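Local coordinates for protein BIFUNCTIONAL PROTEIN Proline utilization A (PutA) (Corynebacterium freiburgense, PDB 5UX5) that probably carries out both steps of proline catabolism, oxidising proline with an FAD-dependent dehydrogenase and converting the resulting semialdehyde to glutamate with an NAD-dependent aldehyde dehydrogenase, at residues K614-P619 and R656-H661. Numbering follows the deposited sequence.
Sequences KAILKP and RRLMSH. With NAD (nicotinamide-adenine-dinucleotide), chain F.
Ile-616 and Leu-658 make the close-packed part of this contact, where strand 614-618 packs against the last turn of helix 653-659. The two side chains cross obliquely and meet through methyls: Ile-616 CG2 sits 3.9 Å from Leu-658 CD2, and Ile-616 CD1 is 4.0 Å from Leu-658 CD1. Leu-658 has its CG anti to the backbone N (chi1 177°), which carries both methyls onto the strand. Val-506 and Leu-509 of helix 499-511 close in on Ile-616, while Val-589 of the neighbouring parallel strand supports Leu-658, so this end is a buried, apolar layer between sheet and helix.

Two residues along the strand the packing gives way to the dinucleotide. Lys-618 starts out toward the helix, then bends at chi2 and chi3, and its aliphatic part crosses the Met-659 chain at about a right angle, with CD 3.9 Å from Met-659 CE. Met-659 CE also lies 3.8 Å from N3A of the NAD adenine, so Met-659 touches both the lysine stem and the base. Beyond it, Lys-618 NZ donates to O3B of the adenosine ribose at 2.8 Å and to Pro-619 O at 3.1 Å, the latter from well above the carbonyl plane. Glu-651 also hydrogen-bonds to the cofactor. On the solvent side of the helix Arg-656 is exposed and makes a cation-pi contact with Trp-682.

Between strand and helix the contact is wholly apolar; the ammonium of Lys-618 is shared between the cofactor ribose and the backbone of Pro-619. That division fits the Rossmann-type NAD site of an aldehyde dehydrogenase, in which a strand-end lysine grips the adenosine ribose while the methyl of Met-659 borders the adenine.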
ATOM      1  N   LYS A 614      20.616   2.586 -26.344  1.00 35.48           N
ATOM      2  CA  LYS A 614      20.777   3.921 -25.769  1.00 38.14           C
ATOM      3  C   LYS A 614      19.397   4.538 -25.529  1.00 32.01           C
ATOM      4  O   LYS A 614      18.402   4.143 -26.149  1.00 28.92           O
ATOM      5  CB  LYS A 614      21.619   4.827 -26.691  1.00 31.07           C
ATOM      6  CG  LYS A 614      23.144   4.611 -26.567  1.00 40.33           C
ATOM      7  CD  LYS A 614      23.679   3.297 -27.156  1.00 40.42           C
ATOM      8  CE  LYS A 614      24.072   3.457 -28.628  1.00 47.90           C
ATOM      9  NZ  LYS A 614      23.914   2.217 -29.456  1.00 47.27           N
ATOM     10  N   ALA A 615      19.311   5.459 -24.573  1.00 30.39           N
ATOM     11  CA  ALA A 615      18.015   6.059 -24.266  1.00 28.90           C
ATOM     12  C   ALA A 615      18.089   7.576 -24.262  1.00 35.83           C
ATOM     13  O   ALA A 615      19.025   8.168 -23.705  1.00 42.85           O
ATOM     14  CB  ALA A 615      17.477   5.583 -22.927  1.00 29.30           C
ATOM     15  N   ILE A 616      17.066   8.195 -24.850  1.00 32.73           N
ATOM     16  CA  ILE A 616      16.801   9.621 -24.697  1.00 34.14           C
ATOM     17  C   ILE A 616      15.602   9.782 -23.776  1.00 39.79           C
ATOM     18  O   ILE A 616      14.526   9.224 -24.033  1.00 47.98           O
ATOM     19  CB  ILE A 616      16.560  10.316 -26.040  1.00 31.77           C
ATOM     20  CG1 ILE A 616      17.881  10.514 -26.774  1.00 32.52           C
ATOM     21  CG2 ILE A 616      15.906  11.633 -25.813  1.00 40.39           C
ATOM     22  CD1 ILE A 616      17.727  11.013 -28.187  1.00 31.00           C
ATOM     23  N   LEU A 617      15.806  10.504 -22.682  1.00 30.51           N
ATOM     24  CA  LEU A 617      14.739  10.872 -21.767  1.00 33.86           C
ATOM     25  C   LEU A 617      14.245  12.265 -22.130  1.00 42.67           C
ATOM     26  O   LEU A 617      15.011  13.241 -22.067  1.00 37.35           O
ATOM     27  CB  LEU A 617      15.224  10.829 -20.315  1.00 33.58           C
ATOM     28  CG  LEU A 617      14.306  11.444 -19.236  1.00 34.32           C
ATOM     29  CD1 LEU A 617      12.903  10.877 -19.294  1.00 31.62           C
ATOM     30  CD2 LEU A 617      14.893  11.212 -17.843  1.00 27.54           C
ATOM     31  N   LYS A 618      12.969  12.353 -22.498  1.00 39.62           N
ATOM     32  CA  LYS A 618      12.317  13.642 -22.727  1.00 42.56           C
ATOM     33  C   LYS A 618      11.201  13.802 -21.694  1.00 36.76           C
ATOM     34  O   LYS A 618      10.085  13.291 -21.888  1.00 39.84           O
ATOM     35  CB  LYS A 618      11.795  13.722 -24.168  1.00 39.91           C
ATOM     36  CG  LYS A 618      11.342  15.107 -24.612  1.00 40.59           C
ATOM     37  CD  LYS A 618       9.878  15.228 -24.379  1.00 42.13           C
ATOM     38  CE  LYS A 618       9.481  16.589 -24.007  1.00 43.80           C
ATOM     39  NZ  LYS A 618       8.204  16.406 -23.292  1.00 49.88           N
ATOM     40  N   PRO A 619      11.433  14.503 -20.594  1.00 35.46           N
ATOM     41  CA  PRO A 619      10.440  14.534 -19.514  1.00 32.27           C
ATOM     42  C   PRO A 619       9.330  15.559 -19.730  1.00 39.48           C
ATOM     43  O   PRO A 619       9.466  16.558 -20.454  1.00 31.71           O
ATOM     44  CB  PRO A 619      11.274  14.914 -18.294  1.00 29.93           C
ATOM     45  CG  PRO A 619      12.492  15.598 -18.833  1.00 30.92           C
ATOM     46  CD  PRO A 619      12.574  15.383 -20.316  1.00 41.27           C
ATOM     47  N   ARG A 656       8.786  17.270 -32.219  1.00 37.74           N
ATOM     48  CA  ARG A 656       8.283  16.432 -33.296  1.00 36.86           C
ATOM     49  C   ARG A 656       9.432  15.764 -34.037  1.00 37.95           C
ATOM     50  O   ARG A 656       9.364  14.580 -34.389  1.00 46.64           O
ATOM     51  CB  ARG A 656       7.446  17.283 -34.258  1.00 40.73           C
ATOM     52  CG  ARG A 656       7.139  16.576 -35.547  1.00 48.69           C
ATOM     53  CD  ARG A 656       5.985  17.205 -36.294  1.00 51.42           C
ATOM     54  NE  ARG A 656       5.586  16.358 -37.421  1.00 49.57           N
ATOM     55  CZ  ARG A 656       4.634  16.685 -38.285  1.00 48.54           C
ATOM     56  NH1 ARG A 656       3.989  17.838 -38.164  1.00 46.18           N
ATOM     57  NH2 ARG A 656       4.314  15.850 -39.256  1.00 52.03           N
ATOM     58  N   ARG A 657      10.514  16.501 -34.244  1.00 35.82           N
ATOM     59  CA  ARG A 657      11.691  15.927 -34.870  1.00 36.16           C
ATOM     60  C   ARG A 657      12.259  14.802 -34.013  1.00 34.11           C
ATOM     61  O   ARG A 657      12.723  13.785 -34.539  1.00 35.04           O
ATOM     62  CB  ARG A 657      12.715  17.035 -35.119  1.00 41.31           C
ATOM     63  CG  ARG A 657      13.987  16.621 -35.773  1.00 51.50           C
ATOM     64  CD  ARG A 657      13.715  15.934 -37.097  1.00 59.38           C
ATOM     65  NE  ARG A 657      14.962  15.446 -37.679  1.00 59.99           N
ATOM     66  CZ  ARG A 657      15.049  14.508 -38.614  1.00 47.47           C
ATOM     67  NH1 ARG A 657      13.958  13.924 -39.092  1.00 43.67           N
ATOM     68  NH2 ARG A 657      16.241  14.153 -39.063  1.00 39.02           N
ATOM     69  N   LEU A 658      12.217  14.947 -32.688  1.00 33.78           N
ATOM     70  CA  LEU A 658      12.703  13.854 -31.852  1.00 36.34           C
ATOM     71  C   LEU A 658      11.783  12.637 -31.933  1.00 36.18           C
ATOM     72  O   LEU A 658      12.253  11.510 -32.096  1.00 34.88           O
ATOM     73  CB  LEU A 658      12.875  14.306 -30.406  1.00 35.42           C
ATOM     74  CG  LEU A 658      13.314  13.186 -29.456  1.00 33.17           C
ATOM     75  CD1 LEU A 658      14.546  12.524 -29.998  1.00 37.84           C
ATOM     76  CD2 LEU A 658      13.632  13.749 -28.131  1.00 31.42           C
ATOM     77  N   MET A 659      10.469  12.832 -31.829  1.00 38.89           N
ATOM     78  CA  MET A 659       9.588  11.670 -31.789  1.00 38.89           C
ATOM     79  C   MET A 659       9.466  11.001 -33.145  1.00 41.06           C
ATOM     80  O   MET A 659       9.167   9.806 -33.205  1.00 33.98           O
ATOM     81  CB  MET A 659       8.192  12.033 -31.299  1.00 40.54           C
ATOM     82  CG  MET A 659       8.163  12.635 -29.939  1.00 37.85           C
ATOM     83  SD  MET A 659       9.101  11.728 -28.707  1.00 42.77           S
ATOM     84  CE  MET A 659       8.949  12.873 -27.312  1.00 29.87           C
ATOM     85  N   SER A 660       9.619  11.747 -34.238  1.00 39.96           N
ATOM     86  CA  SER A 660       9.496  11.157 -35.567  1.00 42.13           C
ATOM     87  C   SER A 660      10.837  10.722 -36.141  1.00 40.08           C
ATOM     88  O   SER A 660      10.902  10.325 -37.311  1.00 35.32           O
ATOM     89  CB  SER A 660       8.823  12.132 -36.544  1.00 35.15           C
ATOM     90  OG  SER A 660       9.701  13.186 -36.931  1.00 38.74           O
ATOM     91  N   HIS A 661      11.902  10.795 -35.358  1.00 37.74           N
ATOM     92  CA  HIS A 661      13.226  10.715 -35.949  1.00 40.70           C
ATOM     93  C   HIS A 661      13.461   9.352 -36.608  1.00 40.81           C
ATOM     94  O   HIS A 661      13.105   8.308 -36.041  1.00 42.71           O
ATOM     95  CB  HIS A 661      14.297  11.009 -34.903  1.00 31.24           C
ATOM     96  CG  HIS A 661      15.641  11.199 -35.509  1.00 33.35           C
ATOM     97  ND1 HIS A 661      16.360  10.153 -36.059  1.00 35.26           N
ATOM     98  CD2 HIS A 661      16.354  12.320 -35.747  1.00 33.18           C
ATOM     99  CE1 HIS A 661      17.489  10.621 -36.553  1.00 32.31           C
ATOM    100  NE2 HIS A 661      17.506  11.936 -36.387  1.00 38.07           N
TER
HETATM  101  PA  NAD F2002       0.835  14.180 -22.893  1.00 46.97           P
HETATM  102  O1A NAD F2002       0.159  12.839 -23.343  1.00 44.87           O
HETATM  103  O2A NAD F2002       0.316  15.362 -23.777  1.00 49.98           O
HETATM  104  O5B NAD F2002       2.391  14.096 -23.101  1.00 47.22           O
HETATM  105  C5B NAD F2002       3.232  13.271 -22.332  1.00 41.56           C
HETATM  106  C4B NAD F2002       4.678  13.409 -22.807  1.00 42.18           C
HETATM  107  O4B NAD F2002       4.810  13.506 -24.229  1.00 34.01           O
HETATM  108  C3B NAD F2002       5.353  14.594 -22.187  1.00 41.69           C
HETATM  109  O3B NAD F2002       6.709  14.381 -22.019  1.00 42.84           O
HETATM  110  C2B NAD F2002       5.041  15.585 -23.235  1.00 41.89           C
HETATM  111  O2B NAD F2002       5.718  16.787 -23.117  1.00 38.11           O
HETATM  112  C1B NAD F2002       5.329  14.801 -24.473  1.00 35.95           C
HETATM  113  N9A NAD F2002       4.751  15.407 -25.667  1.00 41.27           N
HETATM  114  C8A NAD F2002       3.410  15.618 -25.929  1.00 39.39           C
HETATM  115  N7A NAD F2002       3.267  16.208 -27.134  1.00 43.63           N
HETATM  116  C5A NAD F2002       4.528  16.406 -27.718  1.00 43.93           C
HETATM  117  C6A NAD F2002       4.987  16.938 -28.919  1.00 43.94           C
HETATM  118  N6A NAD F2002       4.096  17.480 -29.915  1.00 40.78           N
HETATM  119  N1A NAD F2002       6.308  16.962 -29.168  1.00 46.59           N
HETATM  120  C2A NAD F2002       7.212  16.482 -28.276  1.00 46.85           C
HETATM  121  N3A NAD F2002       6.800  15.947 -27.093  1.00 46.35           N
HETATM  122  C4A NAD F2002       5.485  15.897 -26.791  1.00 44.70           C
HETATM  123  O3  NAD F2002       0.520  14.325 -21.330  1.00 65.37           O
HETATM  124  PN  NAD F2002       0.186  15.649 -20.478  1.00 79.15           P
HETATM  125  O1N NAD F2002       0.007  16.909 -21.300  1.00 79.07           O
HETATM  126  O2N NAD F2002       1.390  15.956 -19.637  1.00 74.70           O
HETATM  127  O5D NAD F2002      -1.131  15.287 -19.627  1.00 77.41           O
HETATM  128  C5D NAD F2002      -2.302  14.935 -20.351  1.00 74.56           C
HETATM  129  C4D NAD F2002      -3.244  13.918 -19.700  1.00 71.63           C
HETATM  130  O4D NAD F2002      -2.705  12.635 -19.480  1.00 66.09           O
HETATM  131  C3D NAD F2002      -3.821  14.259 -18.370  1.00 72.15           C
HETATM  132  O3D NAD F2002      -4.660  15.355 -18.364  1.00 67.79           O
HETATM  133  C2D NAD F2002      -4.596  13.017 -18.173  1.00 71.17           C
HETATM  134  O2D NAD F2002      -5.888  13.205 -18.632  1.00 64.90           O
HETATM  135  C1D NAD F2002      -3.814  11.963 -18.924  1.00 66.83           C